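Local coordinates for protein tail lysozyme, putative (Geobacter sulfurreducens, PDB 2IA7) that is of unknown function but, as a gp25-like putative tail lysozyme, probably serves as a baseplate component of a phage-tail-like assembly, at residues Arg39-Thr44 with Glu81-Trp86; Leu74-Val79 with Val95-Arg100; Pro88-Leu93 with Ile111-Arg116. All blocks are in the same frame, centred on the assembly; numbering follows the deposited sequence.

From the N terminus the chain runs through helix 30-42, helix 69-86 and the strands 90-98, 106-115 and 120-129. Interaction 1 closes the loop between the two helices, bringing the end of the first against the last turns of the second. Interaction 2 folds strand 90-98 back along helix 69-86. Interaction 3 pairs the start of that strand with the end of strand 106-115 and so closes the hairpin. Interaction 2 crosses both others, since its segments alternate with theirs, whereas interaction 1 finishes before interaction 3 begins. L42, V79, L83, L92 and I111 meet where the three come together, tying helices to sheet.

Interaction 1 of 3, residues Arg39-Thr44 with Glu81-Trp86; sequences RIILGT and EALILW
The indole of W86 has L85 on one face, with CG 3.7 Å above the ring plane and displaced toward its rim, while F55 makes a T-shaped stack with it. The indole extends past I41, and it is the CB of W86 that I41 touches most closely: CD1 of I41 ends 3.6 Å from W86 CB, the tightest side-chain approach between 39-44 and 81-86. I41 carries most of the contact. Its CG1 lies beside the backbone N (chi1 -64°), carrying CD1 toward W86, and its CG2, anti to that N, meets A82 at 3.8 Å from A82 CB. The small A82 is consistent with the close approach here, the CA atoms of I41 and A82 being 7.0 Å apart. One step along, L42 and L83 cross at about a right angle and meet methyl to methyl, L42 CD2 being 3.9 Å from L83 CD2. The same L83 methyl lies 4.0 Å from I41 CG2, so the leucine touches two neighbouring side chains. No hydrogen bond joins the segments; T44 OG1 donates to I40 O at 2.7 Å within its own segment, and the carbonyl of L42 is bonded by NE2 of H60. L42 and L83 also rest on I111 of strand 106-115. The result is apolar helix-helix packing in the core of an alpha+beta fold, two helices lying against a three-stranded antiparallel sheet.

Interaction 2 of 3, residues Leu74-Val79 with Val95-Arg100; sequences LIENEV and VTASPR
One direct hydrogen bond crosses from helix 69-86 to strand 90-98. The amide of A97 points at OE2 of E76, with A97 N 2.8 Å from E76 OE2 and a nearly straight N-H...O angle of 174°; the oxygen uses its anti lone pair, the one turned away from OE1. The glutamate gets there with CG beside its backbone N (chi1 -73°) and an extended chain beyond, so that its CG runs alongside the strand backbone, 3.4 Å from V95 O. A water bridges the other carboxylate oxygen to the strand, 2.7 Å from V95 O and a longer 3.3 Å from E76 OE1. An alanine in place of E76 would remove both the acceptor of the A97 amide and the carboxylate end of the water bridge, and would probably weaken the hold of strand 90-98 on the helix. Apolar contacts complete the seam. V79 and V95 each send CG1 anti to the backbone N, and the two side chains cross obliquely, V79 CG1 being 3.8 Å from V95 CG1. I75 CG2 touches A97 CB more loosely at 4.4 Å. Beyond, I109 of strand 106-115 backs I75, V95 and A97. Strand 90-98 is outermost in the sheet of this chain, and T96 and S98 use their backbones to pair with D110 and L108; the A97 amide, on the other edge, takes a side-chain acceptor instead. A carboxylate so held is probably ionised, with the N-H dipole helping to stabilise its charge.

Interaction 3 of 3, residues Pro88-Leu93 with Ile111-Arg116; sequences PRIELL and IEYRVR
Strands 90-98 and 106-115 form an antiparallel beta hairpin, here joined near its open end. E91 and R114 are the hydrogen-bonded pair: E91 N donates to R114 O and R114 N to E91 O, each at 2.9 Å. L93 N to E112 O, also 2.9 Å, and R116 N to R89 O, 3.0 Å, continue the pairing on either side. The side chains of E91 and R114 add a salt bridge in which one oxygen takes both donors: R114 NE meets the anti lone pair of E91 OE1 at 2.8 Å, and R114 NH2 approaches that oxygen at 3.0 Å from above the carboxylate plane, which stands 89° from the guanidinium. R116, extended to NE, folds back along 88-90, its NE making weak bonds to P88 O and I90 O and its NH2 another weak one to I90 O, while E91 CB sits over its guanidinium. The non-hydrogen-bonded pairs I90-V115 and L92-Y113 turn to the helices. There I90 CG2 packs 3.6 Å from CD1 of Y113, and L92 and I111 lie side by side. Farther out, L83 of helix 69-86 backs L92 and I111, I38 of helix 30-42 touches Y113, and R114 NH1 is hydrogen-bonded to OD1 of N119.

Interaction 1 of 3, residues Arg39-Thr44 with Glu81-Trp86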
ATOM      1  N   ARG A  39       4.842  -3.731   0.778  1.00 14.15           N
ATOM      2  CA  ARG A  39       3.887  -4.753   0.382  1.00 13.47           C
ATOM      3  C   ARG A  39       3.255  -5.452   1.558  1.00 14.27           C
ATOM      4  O   ARG A  39       2.090  -5.828   1.514  1.00 15.21           O
ATOM      5  CB  ARG A  39       4.532  -5.757  -0.576  1.00 12.83           C
ATOM      6  CG  ARG A  39       4.973  -5.146  -1.905  1.00 13.99           C
ATOM      7  CD  ARG A  39       5.541  -6.162  -2.885  1.00 16.23           C
ATOM      8  NE  ARG A  39       6.760  -6.874  -2.485  1.00 22.14           N
ATOM      9  CZ  ARG A  39       8.020  -6.553  -2.810  1.00 20.03           C
ATOM     10  NH1 ARG A  39       8.314  -5.573  -3.650  1.00 21.28           N
ATOM     11  NH2 ARG A  39       8.989  -7.359  -2.399  1.00 17.89           N
ATOM     12  N   ILE A  40       4.050  -5.727   2.595  1.00 13.54           N
ATOM     13  CA  ILE A  40       3.531  -6.328   3.836  1.00 13.11           C
ATOM     14  C   ILE A  40       2.502  -5.451   4.482  1.00 14.08           C
ATOM     15  O   ILE A  40       1.424  -5.907   4.837  1.00 14.98           O
ATOM     16  CB  ILE A  40       4.650  -6.654   4.828  1.00 14.22           C
ATOM     17  CG1 ILE A  40       5.542  -7.778   4.290  1.00 13.62           C
ATOM     18  CG2 ILE A  40       4.124  -7.058   6.166  1.00 15.47           C
ATOM     19  CD1 ILE A  40       6.880  -7.880   5.009  1.00 15.33           C
ATOM     20  N   ILE A  41       2.819  -4.183   4.625  1.00 13.82           N
ATOM     21  CA  ILE A  41       1.909  -3.260   5.278  1.00 13.40           C
ATOM     22  C   ILE A  41       0.570  -3.148   4.579  1.00 14.03           C
ATOM     23  O   ILE A  41      -0.474  -3.257   5.199  1.00 15.96           O
ATOM     24  CB  ILE A  41       2.542  -1.847   5.393  1.00 13.30           C
ATOM     25  CG1 ILE A  41       3.764  -1.896   6.295  1.00 13.80           C
ATOM     26  CG2 ILE A  41       1.509  -0.805   5.889  1.00 15.60           C
ATOM     27  CD1 ILE A  41       4.750  -0.800   6.028  1.00 14.34           C
ATOM     28  N   LEU A  42       0.599  -2.984   3.246  1.00 14.41           N
ATOM     29  CA  LEU A  42      -0.642  -2.767   2.465  1.00 14.52           C
ATOM     30  C   LEU A  42      -1.458  -4.083   2.414  1.00 14.79           C
ATOM     31  O   LEU A  42      -2.677  -4.061   2.328  1.00 17.72           O
ATOM     32  CB  LEU A  42      -0.366  -2.201   1.091  1.00 14.37           C
ATOM     33  CG  LEU A  42       0.374  -0.862   1.058  1.00 14.68           C
ATOM     34  CD1 LEU A  42       0.547  -0.352  -0.367  1.00 15.67           C
ATOM     35  CD2 LEU A  42      -0.358   0.143   1.990  1.00 16.34           C
ATOM     36  N   GLY A  43      -0.756  -5.215   2.463  1.00 14.17           N
ATOM     37  CA  GLY A  43      -1.426  -6.520   2.390  1.00 17.20           C
ATOM     38  C   GLY A  43      -1.918  -7.094   3.703  1.00 19.49           C
ATOM     39  O   GLY A  43      -2.442  -8.224   3.721  1.00 21.28           O
ATOM     40  N   THR A  44      -1.759  -6.363   4.795  1.00 16.62           N
ATOM     41  CA  THR A  44      -2.160  -6.817   6.105  1.00 16.62           C
ATOM     42  C   THR A  44      -3.329  -5.985   6.619  1.00 16.75           C
ATOM     43  O   THR A  44      -3.293  -4.760   6.693  1.00 18.26           O
ATOM     44  CB  THR A  44      -0.988  -6.763   7.140  1.00 16.38           C
ATOM     45  OG1 THR A  44       0.126  -7.496   6.622  1.00 17.96           O
ATOM     46  CG2 THR A  44      -1.392  -7.350   8.506  1.00 17.40           C
ATOM     47  N   GLU A  81      -1.510   6.846   4.920  1.00 14.33           N
ATOM     48  CA  GLU A  81      -1.416   6.809   6.373  1.00 14.66           C
ATOM     49  C   GLU A  81      -0.740   5.561   6.910  1.00 15.14           C
ATOM     50  O   GLU A  81       0.037   5.621   7.855  1.00 15.56           O
ATOM     51  CB  GLU A  81      -2.777   6.982   6.994  1.00 14.48           C
ATOM     52  CG  GLU A  81      -3.384   8.342   6.817  1.00 17.67           C
ATOM     53  CD  GLU A  81      -2.672   9.520   7.493  1.00 22.97           C
ATOM     54  OE1 GLU A  81      -1.648   9.433   8.221  1.00 19.33           O
ATOM     55  OE2 GLU A  81      -3.203  10.641   7.298  1.00 19.78           O
ATOM     56  N   ALA A  82      -1.021   4.430   6.314  1.00 14.18           N
ATOM     57  CA  ALA A  82      -0.400   3.171   6.710  1.00 14.73           C
ATOM     58  C   ALA A  82       1.091   3.174   6.483  1.00 14.34           C
ATOM     59  O   ALA A  82       1.846   2.705   7.344  1.00 14.97           O
ATOM     60  CB  ALA A  82      -1.072   2.018   5.986  1.00 15.22           C
ATOM     61  N   LEU A  83       1.549   3.709   5.355  1.00 14.99           N
ATOM     62  CA  LEU A  83       2.988   3.807   5.042  1.00 14.50           C
ATOM     63  C   LEU A  83       3.766   4.792   5.890  1.00 15.12           C
ATOM     64  O   LEU A  83       4.920   4.558   6.274  1.00 16.03           O
ATOM     65  CB  LEU A  83       3.199   4.001   3.539  1.00 15.04           C
ATOM     66  CG  LEU A  83       2.653   2.851   2.673  1.00 14.68           C
ATOM     67  CD1 LEU A  83       2.986   3.098   1.188  1.00 16.82           C
ATOM     68  CD2 LEU A  83       3.172   1.476   3.034  1.00 14.24           C
ATOM     69  N   ILE A  84       3.108   5.901   6.200  1.00 13.10           N
ATOM     70  CA  ILE A  84       3.694   6.909   7.107  1.00 14.69           C
ATOM     71  C   ILE A  84       3.887   6.359   8.492  1.00 15.11           C
ATOM     72  O   ILE A  84       4.915   6.545   9.095  1.00 19.04           O
ATOM     73  CB  ILE A  84       2.828   8.153   7.155  1.00 16.06           C
ATOM     74  CG1 ILE A  84       2.939   8.858   5.818  1.00 16.91           C
ATOM     75  CG2 ILE A  84       3.233   9.079   8.328  1.00 19.74           C
ATOM     76  CD1 ILE A  84       1.914   9.965   5.652  1.00 18.59           C
ATOM     77  N   LEU A  85       2.891   5.654   8.994  1.00 15.51           N
ATOM     78  CA  LEU A  85       2.971   5.055  10.299  1.00 16.35           C
ATOM     79  C   LEU A  85       3.982   3.913  10.345  1.00 16.72           C
ATOM     80  O   LEU A  85       4.763   3.846  11.315  1.00 20.13           O
ATOM     81  CB  LEU A  85       1.599   4.571  10.710  1.00 17.02           C
ATOM     82  CG  LEU A  85       1.479   3.998  12.111  1.00 22.33           C
ATOM     83  CD1 LEU A  85       1.946   4.980  13.193  1.00 24.72           C
ATOM     84  CD2 LEU A  85       0.024   3.599  12.340  1.00 22.46           C
ATOM     85  N   TRP A  86       3.964   2.977   9.406  1.00 14.78           N
ATOM     86  CA  TRP A  86       4.700   1.716   9.542  1.00 14.72           C
ATOM     87  C   TRP A  86       5.979   1.633   8.733  1.00 14.81           C
ATOM     88  O   TRP A  86       6.725   0.689   8.928  1.00 17.55           O
ATOM     89  CB  TRP A  86       3.771   0.555   9.197  1.00 15.57           C
ATOM     90  CG  TRP A  86       2.639   0.461  10.150  1.00 14.41           C
ATOM     91  CD1 TRP A  86       1.330   0.699   9.905  1.00 12.60           C
ATOM     92  CD2 TRP A  86       2.732   0.141  11.551  1.00 16.17           C
ATOM     93  NE1 TRP A  86       0.580   0.523  11.075  1.00 16.79           N
ATOM     94  CE2 TRP A  86       1.431   0.172  12.079  1.00 19.75           C
ATOM     95  CE3 TRP A  86       3.799  -0.218  12.389  1.00 19.84           C
ATOM     96  CZ2 TRP A  86       1.164  -0.086  13.422  1.00 20.81           C
ATOM     97  CZ3 TRP A  86       3.522  -0.493  13.716  1.00 20.59           C
ATOM     98  CH2 TRP A  86       2.218  -0.429  14.208  1.00 23.47           C
TER

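Interaction 2 of 3, residues Leu74-Val79 with Val95-Arg100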
ATOM      1  N   LEU A  74      -9.771   8.507  -1.158  1.00 16.74           N
ATOM      2  CA  LEU A  74      -9.871   7.881   0.146  1.00 18.54           C
ATOM      3  C   LEU A  74      -8.958   6.668   0.241  1.00 19.95           C
ATOM      4  O   LEU A  74      -8.203   6.556   1.240  1.00 18.50           O
ATOM      5  CB  LEU A  74     -11.303   7.492   0.381  1.00 19.59           C
ATOM      6  CG  LEU A  74     -11.695   6.912   1.725  1.00 21.37           C
ATOM      7  CD1 LEU A  74     -13.116   7.227   2.056  1.00 26.98           C
ATOM      8  CD2 LEU A  74     -11.487   5.416   1.674  1.00 22.15           C
ATOM      9  N   ILE A  75      -8.959   5.823  -0.801  1.00 18.94           N
ATOM     10  CA  ILE A  75      -8.088   4.654  -0.909  1.00 17.20           C
ATOM     11  C   ILE A  75      -6.621   5.063  -0.884  1.00 16.81           C
ATOM     12  O   ILE A  75      -5.839   4.545  -0.095  1.00 16.31           O
ATOM     13  CB  ILE A  75      -8.417   3.841  -2.137  1.00 17.20           C
ATOM     14  CG1 ILE A  75      -9.838   3.282  -1.949  1.00 16.70           C
ATOM     15  CG2 ILE A  75      -7.365   2.776  -2.418  1.00 18.10           C
ATOM     16  CD1 ILE A  75     -10.446   2.834  -3.320  1.00 20.62           C
ATOM     17  N   GLU A  76      -6.302   6.088  -1.645  1.00 16.15           N
ATOM     18  CA  GLU A  76      -4.982   6.678  -1.633  1.00 15.71           C
ATOM     19  C   GLU A  76      -4.554   7.076  -0.240  1.00 13.85           C
ATOM     20  O   GLU A  76      -3.414   6.850   0.148  1.00 15.79           O
ATOM     21  CB  GLU A  76      -4.924   7.885  -2.569  1.00 15.17           C
ATOM     22  CG  GLU A  76      -4.922   7.523  -4.043  1.00 18.14           C
ATOM     23  CD  GLU A  76      -5.402   8.641  -4.960  1.00 17.67           C
ATOM     24  OE1 GLU A  76      -5.667   9.776  -4.472  1.00 19.98           O
ATOM     25  OE2 GLU A  76      -5.562   8.372  -6.153  1.00 18.27           O
ATOM     26  N   ASN A  77      -5.419   7.735   0.494  1.00 16.47           N
ATOM     27  CA  ASN A  77      -4.992   8.323   1.734  1.00 15.84           C
ATOM     28  C   ASN A  77      -4.927   7.282   2.852  1.00 14.66           C
ATOM     29  O   ASN A  77      -4.065   7.387   3.728  1.00 16.18           O
ATOM     30  CB  ASN A  77      -5.927   9.487   2.059  1.00 18.35           C
ATOM     31  CG  ASN A  77      -5.768  10.641   1.062  1.00 18.83           C
ATOM     32  OD1 ASN A  77      -4.712  10.772   0.420  1.00 21.59           O
ATOM     33  ND2 ASN A  77      -6.803  11.477   0.914  1.00 20.15           N
ATOM     34  N   GLU A  78      -5.687   6.203   2.724  1.00 15.98           N
ATOM     35  CA  GLU A  78      -5.517   5.050   3.604  1.00 17.77           C
ATOM     36  C   GLU A  78      -4.135   4.410   3.403  1.00 17.03           C
ATOM     37  O   GLU A  78      -3.451   3.991   4.364  1.00 16.58           O
ATOM     38  CB  GLU A  78      -6.591   4.001   3.364  1.00 16.88           C
ATOM     39  CG  GLU A  78      -7.943   4.400   3.903  1.00 23.10           C
ATOM     40  CD  GLU A  78      -8.168   3.945   5.300  1.00 29.93           C
ATOM     41  OE1 GLU A  78      -7.217   3.823   6.081  1.00 31.50           O
ATOM     42  OE2 GLU A  78      -9.332   3.726   5.616  1.00 31.06           O
ATOM     43  N   VAL A  79      -3.687   4.327   2.150  1.00 14.69           N
ATOM     44  CA  VAL A  79      -2.366   3.800   1.842  1.00 13.41           C
ATOM     45  C   VAL A  79      -1.323   4.748   2.415  1.00 16.00           C
ATOM     46  O   VAL A  79      -0.363   4.304   3.057  1.00 15.98           O
ATOM     47  CB  VAL A  79      -2.230   3.664   0.341  1.00 13.36           C
ATOM     48  CG1 VAL A  79      -0.790   3.453  -0.081  1.00 14.48           C
ATOM     49  CG2 VAL A  79      -3.169   2.535  -0.181  1.00 13.64           C
ATOM     50  N   VAL A  95       0.984   9.084  -4.278  1.00 15.27           N
ATOM     51  CA  VAL A  95       0.153   7.882  -4.137  1.00 14.82           C
ATOM     52  C   VAL A  95      -1.083   8.092  -5.008  1.00 15.42           C
ATOM     53  O   VAL A  95      -1.904   8.974  -4.711  1.00 17.62           O
ATOM     54  CB  VAL A  95      -0.221   7.567  -2.669  1.00 18.00           C
ATOM     55  CG1 VAL A  95      -1.115   6.333  -2.609  1.00 20.11           C
ATOM     56  CG2 VAL A  95       1.068   7.356  -1.839  1.00 18.65           C
ATOM     57  N   THR A  96      -1.261   7.262  -6.030  1.00 16.41           N
ATOM     58  CA  THR A  96      -2.421   7.366  -6.941  1.00 16.53           C
ATOM     59  C   THR A  96      -3.059   6.013  -7.169  1.00 15.48           C
ATOM     60  O   THR A  96      -2.383   5.024  -7.512  1.00 17.33           O
ATOM     61  CB  THR A  96      -1.950   7.857  -8.349  1.00 19.79           C
ATOM     62  OG1 THR A  96      -1.273   9.092  -8.196  1.00 21.46           O
ATOM     63  CG2 THR A  96      -3.125   8.001  -9.357  1.00 20.69           C
ATOM     64  N   ALA A  97      -4.368   5.957  -7.003  1.00 16.25           N
ATOM     65  CA  ALA A  97      -5.149   4.755  -7.269  1.00 15.38           C
ATOM     66  C   ALA A  97      -5.703   4.786  -8.657  1.00 17.91           C
ATOM     67  O   ALA A  97      -6.631   5.519  -8.948  1.00 23.48           O
ATOM     68  CB  ALA A  97      -6.287   4.645  -6.216  1.00 16.25           C
ATOM     69  N   SER A  98      -5.147   3.969  -9.535  1.00 16.61           N
ATOM     70  CA  SER A  98      -5.545   3.988 -10.927  1.00 15.30           C
ATOM     71  C   SER A  98      -6.552   2.886 -11.231  1.00 17.00           C
ATOM     72  O   SER A  98      -6.348   1.760 -10.848  1.00 16.10           O
ATOM     73  CB  SER A  98      -4.326   3.749 -11.811  1.00 16.13           C
ATOM     74  OG  SER A  98      -4.767   3.528 -13.141  1.00 17.82           O
ATOM     75  N   PRO A  99      -7.588   3.186 -12.001  1.00 17.95           N
ATOM     76  CA  PRO A  99      -8.508   2.158 -12.458  1.00 17.61           C
ATOM     77  C   PRO A  99      -8.084   1.548 -13.802  1.00 18.35           C
ATOM     78  O   PRO A  99      -8.910   0.908 -14.517  1.00 19.39           O
ATOM     79  CB  PRO A  99      -9.804   2.961 -12.621  1.00 18.33           C
ATOM     80  CG  PRO A  99      -9.321   4.295 -13.082  1.00 18.51           C
ATOM     81  CD  PRO A  99      -7.970   4.527 -12.453  1.00 19.23           C
ATOM     82  N   ARG A 100      -6.802   1.638 -14.171  1.00 19.73           N
ATOM     83  CA  ARG A 100      -6.403   1.194 -15.524  1.00 18.75           C
ATOM     84  C   ARG A 100      -6.570  -0.311 -15.762  1.00 21.82           C
ATOM     85  O   ARG A 100      -6.665  -0.750 -16.937  1.00 23.45           O
ATOM     86  CB  ARG A 100      -5.009   1.678 -15.895  1.00 17.36           C
ATOM     87  CG  ARG A 100      -3.865   1.088 -15.118  1.00 17.67           C
ATOM     88  CD  ARG A 100      -2.490   1.454 -15.653  1.00 16.68           C
ATOM     89  NE  ARG A 100      -1.449   0.985 -14.752  1.00 16.51           N
ATOM     90  CZ  ARG A 100      -0.919   1.672 -13.740  1.00 18.12           C
ATOM     91  NH1 ARG A 100      -1.329   2.896 -13.443  1.00 16.80           N
ATOM     92  NH2 ARG A 100      -0.040   1.102 -12.949  1.00 15.68           N
TER
HETATM   93  O   HOH W   1      -2.835  11.298  -3.776  1.00 43.39           O

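Interaction 3 of 3, residues Pro88-Leu93 with Ile111-Arg116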
ATOM      1  N   PRO A  88       8.833   4.210   8.221  1.00 17.94           N
ATOM      2  CA  PRO A  88       9.479   5.516   8.389  1.00 17.79           C
ATOM      3  C   PRO A  88      10.726   5.734   7.557  1.00 18.60           C
ATOM      4  O   PRO A  88      11.293   6.864   7.534  1.00 17.89           O
ATOM      5  CB  PRO A  88       9.793   5.540   9.893  1.00 20.76           C
ATOM      6  CG  PRO A  88       9.909   4.154  10.292  1.00 21.96           C
ATOM      7  CD  PRO A  88       8.890   3.410   9.446  1.00 19.07           C
ATOM      8  N   ARG A  89      11.226   4.699   6.916  1.00 16.25           N
ATOM      9  CA  ARG A  89      12.457   4.807   6.093  1.00 15.81           C
ATOM     10  C   ARG A  89      12.228   5.518   4.764  1.00 15.17           C
ATOM     11  O   ARG A  89      13.183   5.894   4.100  1.00 16.10           O
ATOM     12  CB  ARG A  89      13.022   3.426   5.819  1.00 17.41           C
ATOM     13  CG  ARG A  89      13.616   2.782   7.049  1.00 15.14           C
ATOM     14  CD  ARG A  89      14.130   1.393   6.795  1.00 18.66           C
ATOM     15  NE  ARG A  89      13.023   0.511   6.457  1.00 16.82           N
ATOM     16  CZ  ARG A  89      13.145  -0.770   6.183  1.00 16.39           C
ATOM     17  NH1 ARG A  89      14.328  -1.366   6.216  1.00 17.35           N
ATOM     18  NH2 ARG A  89      12.063  -1.485   5.884  1.00 16.63           N
ATOM     19  N   ILE A  90      10.970   5.791   4.442  1.00 16.16           N
ATOM     20  CA  ILE A  90      10.602   6.494   3.201  1.00 15.70           C
ATOM     21  C   ILE A  90       9.858   7.782   3.420  1.00 17.24           C
ATOM     22  O   ILE A  90       9.220   7.944   4.449  1.00 17.29           O
ATOM     23  CB  ILE A  90       9.805   5.547   2.249  1.00 15.31           C
ATOM     24  CG1 ILE A  90       8.380   5.285   2.748  1.00 17.28           C
ATOM     25  CG2 ILE A  90      10.589   4.246   2.048  1.00 16.81           C
ATOM     26  CD1 ILE A  90       7.558   4.347   1.864  1.00 16.15           C
ATOM     27  N   GLU A  91       9.931   8.664   2.421  1.00 15.52           N
ATOM     28  CA  GLU A  91       9.073   9.830   2.284  1.00 16.31           C
ATOM     29  C   GLU A  91       8.212   9.553   1.085  1.00 17.34           C
ATOM     30  O   GLU A  91       8.683   9.292   0.008  1.00 17.17           O
ATOM     31  CB  GLU A  91       9.893  11.116   2.011  1.00 18.92           C
ATOM     32  CG  GLU A  91       8.954  12.286   1.763  1.00 20.76           C
ATOM     33  CD  GLU A  91       9.635  13.596   1.388  1.00 28.86           C
ATOM     34  OE1 GLU A  91      10.759  13.586   0.831  1.00 28.71           O
ATOM     35  OE2 GLU A  91       8.987  14.657   1.601  1.00 30.27           O
ATOM     36  N   LEU A  92       6.913   9.583   1.252  1.00 16.44           N
ATOM     37  CA  LEU A  92       6.043   9.425   0.121  1.00 16.62           C
ATOM     38  C   LEU A  92       5.997  10.667  -0.750  1.00 18.48           C
ATOM     39  O   LEU A  92       5.784  11.738  -0.224  1.00 20.61           O
ATOM     40  CB  LEU A  92       4.607   9.149   0.574  1.00 19.00           C
ATOM     41  CG  LEU A  92       4.368   7.858   1.351  1.00 16.37           C
ATOM     42  CD1 LEU A  92       2.885   7.776   1.839  1.00 18.50           C
ATOM     43  CD2 LEU A  92       4.809   6.603   0.606  1.00 18.66           C
ATOM     44  N   LEU A  93       6.126  10.501  -2.063  1.00 17.60           N
ATOM     45  CA  LEU A  93       6.089  11.575  -3.063  1.00 17.38           C
ATOM     46  C   LEU A  93       4.752  11.624  -3.815  1.00 19.84           C
ATOM     47  O   LEU A  93       4.218  12.697  -4.041  1.00 19.64           O
ATOM     48  CB  LEU A  93       7.215  11.393  -4.086  1.00 19.20           C
ATOM     49  CG  LEU A  93       8.622  11.321  -3.480  1.00 18.01           C
ATOM     50  CD1 LEU A  93       9.689  11.130  -4.522  1.00 21.64           C
ATOM     51  CD2 LEU A  93       8.958  12.544  -2.643  1.00 22.95           C
ATOM     52  N   ILE A 111       2.803   4.171  -6.350  1.00 13.75           N
ATOM     53  CA  ILE A 111       3.442   4.734  -5.217  1.00 13.63           C
ATOM     54  C   ILE A 111       4.863   5.153  -5.598  1.00 13.49           C
ATOM     55  O   ILE A 111       5.688   4.319  -5.922  1.00 16.85           O
ATOM     56  CB  ILE A 111       3.494   3.736  -4.034  1.00 15.49           C
ATOM     57  CG1 ILE A 111       2.083   3.223  -3.648  1.00 16.09           C
ATOM     58  CG2 ILE A 111       4.156   4.435  -2.846  1.00 15.76           C
ATOM     59  CD1 ILE A 111       2.078   2.034  -2.703  1.00 17.64           C
ATOM     60  N   GLU A 112       5.115   6.451  -5.505  1.00 14.29           N
ATOM     61  CA  GLU A 112       6.469   6.994  -5.752  1.00 14.48           C
ATOM     62  C   GLU A 112       6.963   7.436  -4.396  1.00 15.55           C
ATOM     63  O   GLU A 112       6.236   8.079  -3.627  1.00 15.50           O
ATOM     64  CB  GLU A 112       6.474   8.180  -6.733  1.00 17.15           C
ATOM     65  CG  GLU A 112       5.890   7.916  -8.075  1.00 20.42           C
ATOM     66  CD  GLU A 112       5.942   9.139  -9.004  1.00 24.61           C
ATOM     67  OE1 GLU A 112       6.997   9.858  -8.996  1.00 29.08           O
ATOM     68  OE2 GLU A 112       4.910   9.366  -9.710  1.00 25.08           O
ATOM     69  N   TYR A 113       8.189   7.085  -4.057  1.00 15.38           N
ATOM     70  CA  TYR A 113       8.733   7.393  -2.773  1.00 16.57           C
ATOM     71  C   TYR A 113      10.242   7.598  -2.835  1.00 14.32           C
ATOM     72  O   TYR A 113      10.906   7.179  -3.775  1.00 17.17           O
ATOM     73  CB  TYR A 113       8.350   6.313  -1.778  1.00 16.94           C
ATOM     74  CG  TYR A 113       8.922   4.942  -2.066  1.00 15.32           C
ATOM     75  CD1 TYR A 113      10.186   4.536  -1.551  1.00 15.31           C
ATOM     76  CD2 TYR A 113       8.222   4.008  -2.850  1.00 16.94           C
ATOM     77  CE1 TYR A 113      10.681   3.260  -1.809  1.00 17.36           C
ATOM     78  CE2 TYR A 113       8.718   2.747  -3.097  1.00 17.19           C
ATOM     79  CZ  TYR A 113       9.932   2.351  -2.553  1.00 17.00           C
ATOM     80  OH  TYR A 113      10.422   1.106  -2.847  1.00 17.11           O
ATOM     81  N   ARG A 114      10.735   8.287  -1.825  1.00 15.17           N
ATOM     82  CA  ARG A 114      12.172   8.584  -1.621  1.00 16.72           C
ATOM     83  C   ARG A 114      12.669   7.791  -0.411  1.00 13.87           C
ATOM     84  O   ARG A 114      12.048   7.780   0.655  1.00 15.58           O
ATOM     85  CB  ARG A 114      12.364  10.091  -1.369  1.00 17.42           C
ATOM     86  CG  ARG A 114      13.790  10.509  -1.154  1.00 21.82           C
ATOM     87  CD  ARG A 114      13.879  12.024  -0.970  1.00 22.40           C
ATOM     88  NE  ARG A 114      13.250  12.418   0.266  1.00 25.56           N
ATOM     89  CZ  ARG A 114      13.848  12.515   1.452  1.00 24.41           C
ATOM     90  NH1 ARG A 114      15.131  12.275   1.592  1.00 29.47           N
ATOM     91  NH2 ARG A 114      13.140  12.855   2.512  1.00 27.12           N
ATOM     92  N   VAL A 115      13.743   7.019  -0.578  1.00 14.47           N
ATOM     93  CA  VAL A 115      14.413   6.370   0.533  1.00 16.59           C
ATOM     94  C   VAL A 115      15.279   7.383   1.215  1.00 15.70           C
ATOM     95  O   VAL A 115      16.147   7.971   0.599  1.00 16.79           O
ATOM     96  CB  VAL A 115      15.237   5.149   0.065  1.00 16.78           C
ATOM     97  CG1 VAL A 115      16.032   4.557   1.224  1.00 14.82           C
ATOM     98  CG2 VAL A 115      14.260   4.078  -0.480  1.00 19.29           C
ATOM     99  N   ARG A 116      14.975   7.655   2.473  1.00 14.91           N
ATOM    100  CA  ARG A 116      15.593   8.772   3.176  1.00 15.26           C
ATOM    101  C   ARG A 116      17.090   8.567   3.309  1.00 15.28           C
ATOM    102  O   ARG A 116      17.865   9.538   3.218  1.00 18.09           O
ATOM    103  CB  ARG A 116      14.949   8.978   4.576  1.00 17.56           C
ATOM    104  CG  ARG A 116      13.507   9.411   4.523  1.00 18.31           C
ATOM    105  CD  ARG A 116      12.902   9.405   5.937  1.00 23.37           C
ATOM    106  NE  ARG A 116      11.457   9.610   5.928  1.00 21.47           N
ATOM    107  CZ  ARG A 116      10.868  10.781   5.727  1.00 26.78           C
ATOM    108  NH1 ARG A 116      11.602  11.868   5.532  1.00 27.70           N
ATOM    109  NH2 ARG A 116       9.540  10.858   5.678  1.00 26.73           N
TER